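Putative phophotriesterase (Proteus mirabilis, PDB 3RHG) is a putative hydrolase of the phosphotriesterase family that binds two zinc ions in each subunit and probably acts on ester bonds. Local coordinates at residues Q6-P11 with I117-S122; R103-L108 with T157-G162. All blocks are in the same frame, centred on the assembly; numbering follows the deposited sequence.

In the fold
Contacts 1 and 2 adjoin at strand 118-123 of the eight-stranded parallel sheet, which fits the (beta/alpha)8 barrel of the amidohydrolases. In contact 1 the N-terminal hairpin meets this strand, which packs in turn against I105 of contact 2, where the helix before it, 105-115, meets the loop leading into strand 163-168. Their centres lie about 8 Å apart. A121 joins them: its CB packs 3.3 Å from I105 CD1, and its O is a probable hydrogen-bond acceptor for G162 N at 2.8 Å. The metal centre lies farther off: the V120 side chain is about 13 Å from a zinc ion. Contact 2 is away from the known sites.

Contact 1. Residues Q6-P11 with I117-S122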
loop_
_atom_site.group_PDB
_atom_site.type_symbol
_atom_site.label_atom_id
_atom_site.label_comp_id
_atom_site.label_asym_id
_atom_site.label_seq_id
_atom_site.Cartn_x
_atom_site.Cartn_y
_atom_site.Cartn_z
ATOM N N GLN A 6 -28.066 20.098 -5.289
ATOM C CA GLN A 6 -27.776 21.166 -6.220
ATOM C C GLN A 6 -26.388 20.892 -6.798
ATOM O O GLN A 6 -25.389 20.922 -6.068
ATOM C CB GLN A 6 -27.789 22.518 -5.502
ATOM C CG GLN A 6 -27.507 23.678 -6.438
ATOM C CD GLN A 6 -28.619 23.897 -7.469
ATOM O OE1 GLN A 6 -29.760 23.482 -7.256
ATOM N NE2 GLN A 6 -28.295 24.579 -8.577
ATOM N N THR A 7 -26.335 20.577 -8.085
ATOM C CA THR A 7 -25.071 20.350 -8.773
ATOM C C THR A 7 -24.649 21.635 -9.475
ATOM O O THR A 7 -25.422 22.607 -9.520
ATOM C CB THR A 7 -25.161 19.213 -9.838
ATOM O OG1 THR A 7 -25.709 19.731 -11.056
ATOM C CG2 THR A 7 -25.953 18.004 -9.318
ATOM N N VAL A 8 -23.449 21.623 -10.058
ATOM C CA VAL A 8 -22.923 22.805 -10.740
ATOM C C VAL A 8 -23.678 23.120 -12.046
ATOM O O VAL A 8 -23.458 24.175 -12.671
ATOM C CB VAL A 8 -21.398 22.680 -11.013
ATOM C CG1 VAL A 8 -20.609 22.609 -9.700
ATOM C CG2 VAL A 8 -21.088 21.456 -11.897
ATOM N N THR A 9 -24.581 22.224 -12.448
ATOM C CA THR A 9 -25.435 22.495 -13.604
ATOM C C THR A 9 -26.927 22.407 -13.280
ATOM O O THR A 9 -27.760 22.361 -14.188
ATOM C CB THR A 9 -25.124 21.550 -14.772
ATOM O OG1 THR A 9 -25.378 20.201 -14.371
ATOM C CG2 THR A 9 -23.656 21.706 -15.207
ATOM N N GLY A 10 -27.275 22.382 -11.995
ATOM C CA GLY A 10 -28.685 22.394 -11.616
ATOM C C GLY A 10 -29.044 21.266 -10.669
ATOM O O GLY A 10 -28.193 20.417 -10.339
ATOM N N PRO A 11 -30.295 21.271 -10.197
ATOM C CA PRO A 11 -30.751 20.270 -9.236
ATOM C C PRO A 11 -30.948 18.884 -9.852
ATOM O O PRO A 11 -31.413 18.746 -11.001
ATOM C CB PRO A 11 -32.082 20.844 -8.738
ATOM C CG PRO A 11 -32.602 21.646 -9.916
ATOM C CD PRO A 11 -31.327 22.299 -10.465
ATOM N N ILE A 117 -21.413 13.595 -15.858
ATOM C CA ILE A 117 -21.458 13.226 -14.437
ATOM C C ILE A 117 -22.054 14.393 -13.641
ATOM O O ILE A 117 -21.803 15.556 -13.968
ATOM C CB ILE A 117 -20.043 12.885 -13.927
ATOM C CG1 ILE A 117 -19.477 11.680 -14.692
ATOM C CG2 ILE A 117 -20.030 12.679 -12.399
ATOM C CD1 ILE A 117 -18.013 11.468 -14.477
ATOM N N ASN A 118 -22.884 14.085 -12.641
ATOM C CA ASN A 118 -23.419 15.094 -11.725
ATOM C C ASN A 118 -22.273 15.527 -10.820
ATOM O O ASN A 118 -21.716 14.702 -10.099
ATOM C CB ASN A 118 -24.552 14.530 -10.855
ATOM C CG ASN A 118 -25.735 14.003 -11.663
ATOM O OD1 ASN A 118 -26.196 14.639 -12.630
ATOM N ND2 ASN A 118 -26.244 12.836 -11.261
ATOM N N VAL A 119 -21.888 16.804 -10.873
ATOM C CA VAL A 119 -20.767 17.266 -10.062
ATOM C C VAL A 119 -21.289 18.257 -9.038
ATOM O O VAL A 119 -21.938 19.251 -9.398
ATOM C CB VAL A 119 -19.689 17.940 -10.929
ATOM C CG1 VAL A 119 -18.590 18.548 -10.046
ATOM C CG2 VAL A 119 -19.089 16.947 -11.898
ATOM N N VAL A 120 -21.025 17.979 -7.762
ATOM C CA VAL A 120 -21.506 18.833 -6.694
ATOM C C VAL A 120 -20.306 19.621 -6.139
ATOM O O VAL A 120 -19.255 19.028 -5.801
ATOM C CB VAL A 120 -22.174 17.997 -5.579
ATOM C CG1 VAL A 120 -22.573 18.867 -4.396
ATOM C CG2 VAL A 120 -23.396 17.184 -6.141
ATOM N N ALA A 121 -20.453 20.948 -6.082
ATOM C CA ALA A 121 -19.427 21.812 -5.456
ATOM C C ALA A 121 -19.752 22.027 -3.978
ATOM O O ALA A 121 -20.890 21.790 -3.518
ATOM C CB ALA A 121 -19.314 23.149 -6.183
ATOM N N SER A 122 -18.747 22.474 -3.236
ATOM C CA SER A 122 -18.883 22.673 -1.802
ATOM C C SER A 122 -18.543 24.093 -1.414
ATOM O O SER A 122 -17.805 24.803 -2.132
ATOM C CB SER A 122 -17.984 21.706 -1.022
ATOM O OG SER A 122 -18.358 20.366 -1.273
HETATM O O HOH W 1 -22.958 22.086 -6.730
HETATM O O HOH W 2 -23.637 18.400 -12.646
#
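One direct hydrogen bond with a water bridge on each side joins the hairpin turn to the barrel strand: V8 N donates to V119 O at 2.9 Å. One water links Q6 O to A121 N, accepting from the latter at 2.8 Å. The other accepts from V119 N and donates to T7 OG1, and also reaches T9 OG1. Along this edge the hairpin and its waters thus serve V119 N, V119 O and A121 N; A121 also pairs with G162, the residue leading into strand 163-168.

The turn from T7 to G10 is type I. T7 holds its hydroxyl between its own N and carbonyl carbon (chi1 82°), where OG1 accepts from T9 N in an ST turn and donates at 2.7 Å to a lone pair of G10 O, in the carbonyl plane. G10 O also takes T7 N, which closes the hairpin. On its other branch T7 CG2 lies 4.0 Å from N118 CB, while T7 CB rests 3.3 Å from V119 O.

V8 divides its isopropyl group between two strand residues: CG2 sits 3.9 Å from V119 CB, and CG1 lies 3.8 Å from A121 CB. Beyond the strand, V8 also touches I105 and A112 of helix 105-115, so it fills a seam between strand and helix.

The chemistry implies a joint in which buried peptide groups are satisfied partly by water, while both V8 methyls lie against one side of the direct bond, close to V119 O.

Contact 2. Residues R103-L108 with T157-G162; sequences RDIRKL and TDIRAG
Apolar packing comes first, between I105 in the first turn of helix 105-115 and I159 in the loop before strand 163-168. The two side chains run antiparallel alongside each other. I105 CG1 comes within 3.3 Å of I159 CG2, closer than carbon atoms normally pack, and I105 CD1 adds a second approach of 3.5 Å to the same methyl. Both touching branches, I105 CG1 (chi1 -166°) and I159 CG2, extend anti to their own backbone N, which projects each toward the other segment. I159 CD1 reaches back to I105 O at 3.9 Å. V8 of the N-terminal hairpin also packs on I159.

A methyl over a flat cation forms the second kind of contact. T157 CG2 lies 3.3 Å above the plane of the R106 guanidinium, displaced toward its rim and nearest NH2. The R106 chain runs extended from CG to NE, and NH2 is also hydrogen-bonded to D155 O, which helps fix the plane against the threonine methyl.

Polar bonds hold each side in shape. T157 OG1 accepts from I159 N at 3.0 Å, an ST turn, and bonds to I154 O; with OG1 turned to these partners (chi1 76°), CG2 lies on the R106 side. In the other segment D104 is the N-cap: OD1 accepts from K107 N, met from above the carboxylate plane, while OD2 forms a salt bridge to K107 NZ at 3.1 Å.

Across the segments contact is therefore van der Waals and depends on shape: alkyl on alkyl at the isoleucines, methyl on guanidinium at R106. The inner end, at the isoleucines, is buried; the outer end, at R106, is exposed, where R106 NH2 bonds D155 O, two residues before T157.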
loop_
_atom_site.group_PDB
_atom_site.type_symbol
_atom_site.label_atom_id
_atom_site.label_comp_id
_atom_site.label_asym_id
_atom_site.label_seq_id
_atom_site.Cartn_x
_atom_site.Cartn_y
_atom_site.Cartn_z
ATOM N N ARG A 103 -10.344 25.835 -4.727
ATOM C CA ARG A 103 -11.632 25.506 -5.350
ATOM C C ARG A 103 -11.702 26.127 -6.748
ATOM O O ARG A 103 -11.330 27.295 -6.910
ATOM C CB ARG A 103 -12.790 26.032 -4.495
ATOM C CG ARG A 103 -14.155 25.709 -5.100
ATOM C CD ARG A 103 -15.299 26.180 -4.214
ATOM N NE ARG A 103 -15.165 27.592 -3.892
ATOM C CZ ARG A 103 -15.959 28.257 -3.066
ATOM N NH1 ARG A 103 -17.006 27.636 -2.503
ATOM N NH2 ARG A 103 -15.709 29.547 -2.804
ATOM N N ASP A 104 -12.175 25.367 -7.740
ATOM C CA ASP A 104 -12.281 25.882 -9.132
ATOM C C ASP A 104 -13.666 25.622 -9.692
ATOM O O ASP A 104 -13.874 24.641 -10.399
ATOM C CB ASP A 104 -11.228 25.251 -10.053
ATOM C CG ASP A 104 -11.050 26.018 -11.351
ATOM O OD1 ASP A 104 -12.029 26.646 -11.828
ATOM O OD2 ASP A 104 -9.916 26.028 -11.891
ATOM N N ILE A 105 -14.606 26.505 -9.379
ATOM C CA ILE A 105 -16.013 26.276 -9.698
ATOM C C ILE A 105 -16.242 26.213 -11.212
ATOM O O ILE A 105 -17.059 25.413 -11.701
ATOM C CB ILE A 105 -16.922 27.349 -9.014
ATOM C CG1 ILE A 105 -18.385 26.916 -9.045
ATOM C CG2 ILE A 105 -16.723 28.732 -9.632
ATOM C CD1 ILE A 105 -18.636 25.576 -8.313
ATOM N N ARG A 106 -15.488 27.011 -11.969
ATOM C CA ARG A 106 -15.671 27.020 -13.424
ATOM C C ARG A 106 -15.231 25.706 -14.064
ATOM O O ARG A 106 -15.932 25.162 -14.938
ATOM C CB ARG A 106 -15.009 28.224 -14.082
ATOM C CG ARG A 106 -15.662 29.555 -13.725
ATOM C CD ARG A 106 -14.758 30.731 -14.117
ATOM N NE ARG A 106 -15.300 32.023 -13.698
ATOM C CZ ARG A 106 -15.187 32.524 -12.468
ATOM N NH1 ARG A 106 -14.549 31.843 -11.522
ATOM N NH2 ARG A 106 -15.712 33.708 -12.181
ATOM N N LYS A 107 -14.109 25.157 -13.615
ATOM C CA LYS A 107 -13.699 23.842 -14.108
ATOM C C LYS A 107 -14.630 22.702 -13.673
ATOM O O LYS A 107 -14.827 21.743 -14.435
ATOM C CB LYS A 107 -12.233 23.544 -13.777
ATOM C CG LYS A 107 -11.278 24.389 -14.608
ATOM C CD LYS A 107 -9.827 24.060 -14.364
ATOM C CE LYS A 107 -8.914 24.998 -15.167
ATOM N NZ LYS A 107 -9.044 26.457 -14.799
ATOM N N LEU A 108 -15.200 22.794 -12.466
ATOM C CA LEU A 108 -16.171 21.793 -12.024
ATOM C C LEU A 108 -17.352 21.762 -13.003
ATOM O O LEU A 108 -17.790 20.687 -13.417
ATOM C CB LEU A 108 -16.649 22.069 -10.595
ATOM C CG LEU A 108 -15.617 21.812 -9.475
ATOM C CD1 LEU A 108 -16.155 22.317 -8.144
ATOM C CD2 LEU A 108 -15.216 20.344 -9.373
ATOM N N THR A 157 -19.999 33.926 -10.152
ATOM C CA THR A 157 -20.757 33.154 -11.121
ATOM C C THR A 157 -22.120 32.839 -10.535
ATOM O O THR A 157 -22.398 33.163 -9.370
ATOM C CB THR A 157 -20.050 31.823 -11.452
ATOM O OG1 THR A 157 -20.235 30.913 -10.364
ATOM C CG2 THR A 157 -18.525 32.054 -11.684
ATOM N N ASP A 158 -22.961 32.201 -11.349
ATOM C CA ASP A 158 -24.249 31.711 -10.872
ATOM C C ASP A 158 -24.166 30.211 -10.580
ATOM O O ASP A 158 -25.192 29.541 -10.443
ATOM C CB ASP A 158 -25.361 31.999 -11.888
ATOM C CG ASP A 158 -25.129 31.310 -13.221
ATOM O OD1 ASP A 158 -24.054 30.699 -13.391
ATOM O OD2 ASP A 158 -26.032 31.369 -14.091
ATOM N N ILE A 159 -22.945 29.686 -10.475
ATOM C CA ILE A 159 -22.729 28.263 -10.169
ATOM C C ILE A 159 -22.736 28.073 -8.664
ATOM O O ILE A 159 -21.923 28.688 -7.950
ATOM C CB ILE A 159 -21.403 27.736 -10.747
ATOM C CG1 ILE A 159 -21.298 28.063 -12.245
ATOM C CG2 ILE A 159 -21.295 26.220 -10.546
ATOM C CD1 ILE A 159 -19.893 27.924 -12.800
ATOM N N ARG A 160 -23.637 27.222 -8.175
ATOM C CA ARG A 160 -23.893 27.083 -6.731
ATOM C C ARG A 160 -23.272 25.821 -6.170
ATOM O O ARG A 160 -23.094 24.839 -6.898
ATOM C CB ARG A 160 -25.404 27.030 -6.475
ATOM C CG ARG A 160 -26.082 28.371 -6.765
ATOM C CD ARG A 160 -27.570 28.218 -7.071
ATOM N NE ARG A 160 -28.234 27.510 -5.978
ATOM C CZ ARG A 160 -29.526 27.207 -5.969
ATOM N NH1 ARG A 160 -30.042 26.570 -4.928
ATOM N NH2 ARG A 160 -30.297 27.532 -7.015
ATOM N N ALA A 161 -22.981 25.858 -4.868
ATOM C CA ALA A 161 -22.581 24.681 -4.110
ATOM C C ALA A 161 -23.794 23.865 -3.691
ATOM O O ALA A 161 -24.909 24.391 -3.560
ATOM C CB ALA A 161 -21.799 25.114 -2.860
ATOM N N GLY A 162 -23.557 22.584 -3.415
ATOM C CA GLY A 162 -24.634 21.707 -2.944
ATOM C C GLY A 162 -24.281 20.975 -1.652
ATOM O O GLY A 162 -25.074 20.159 -1.171
#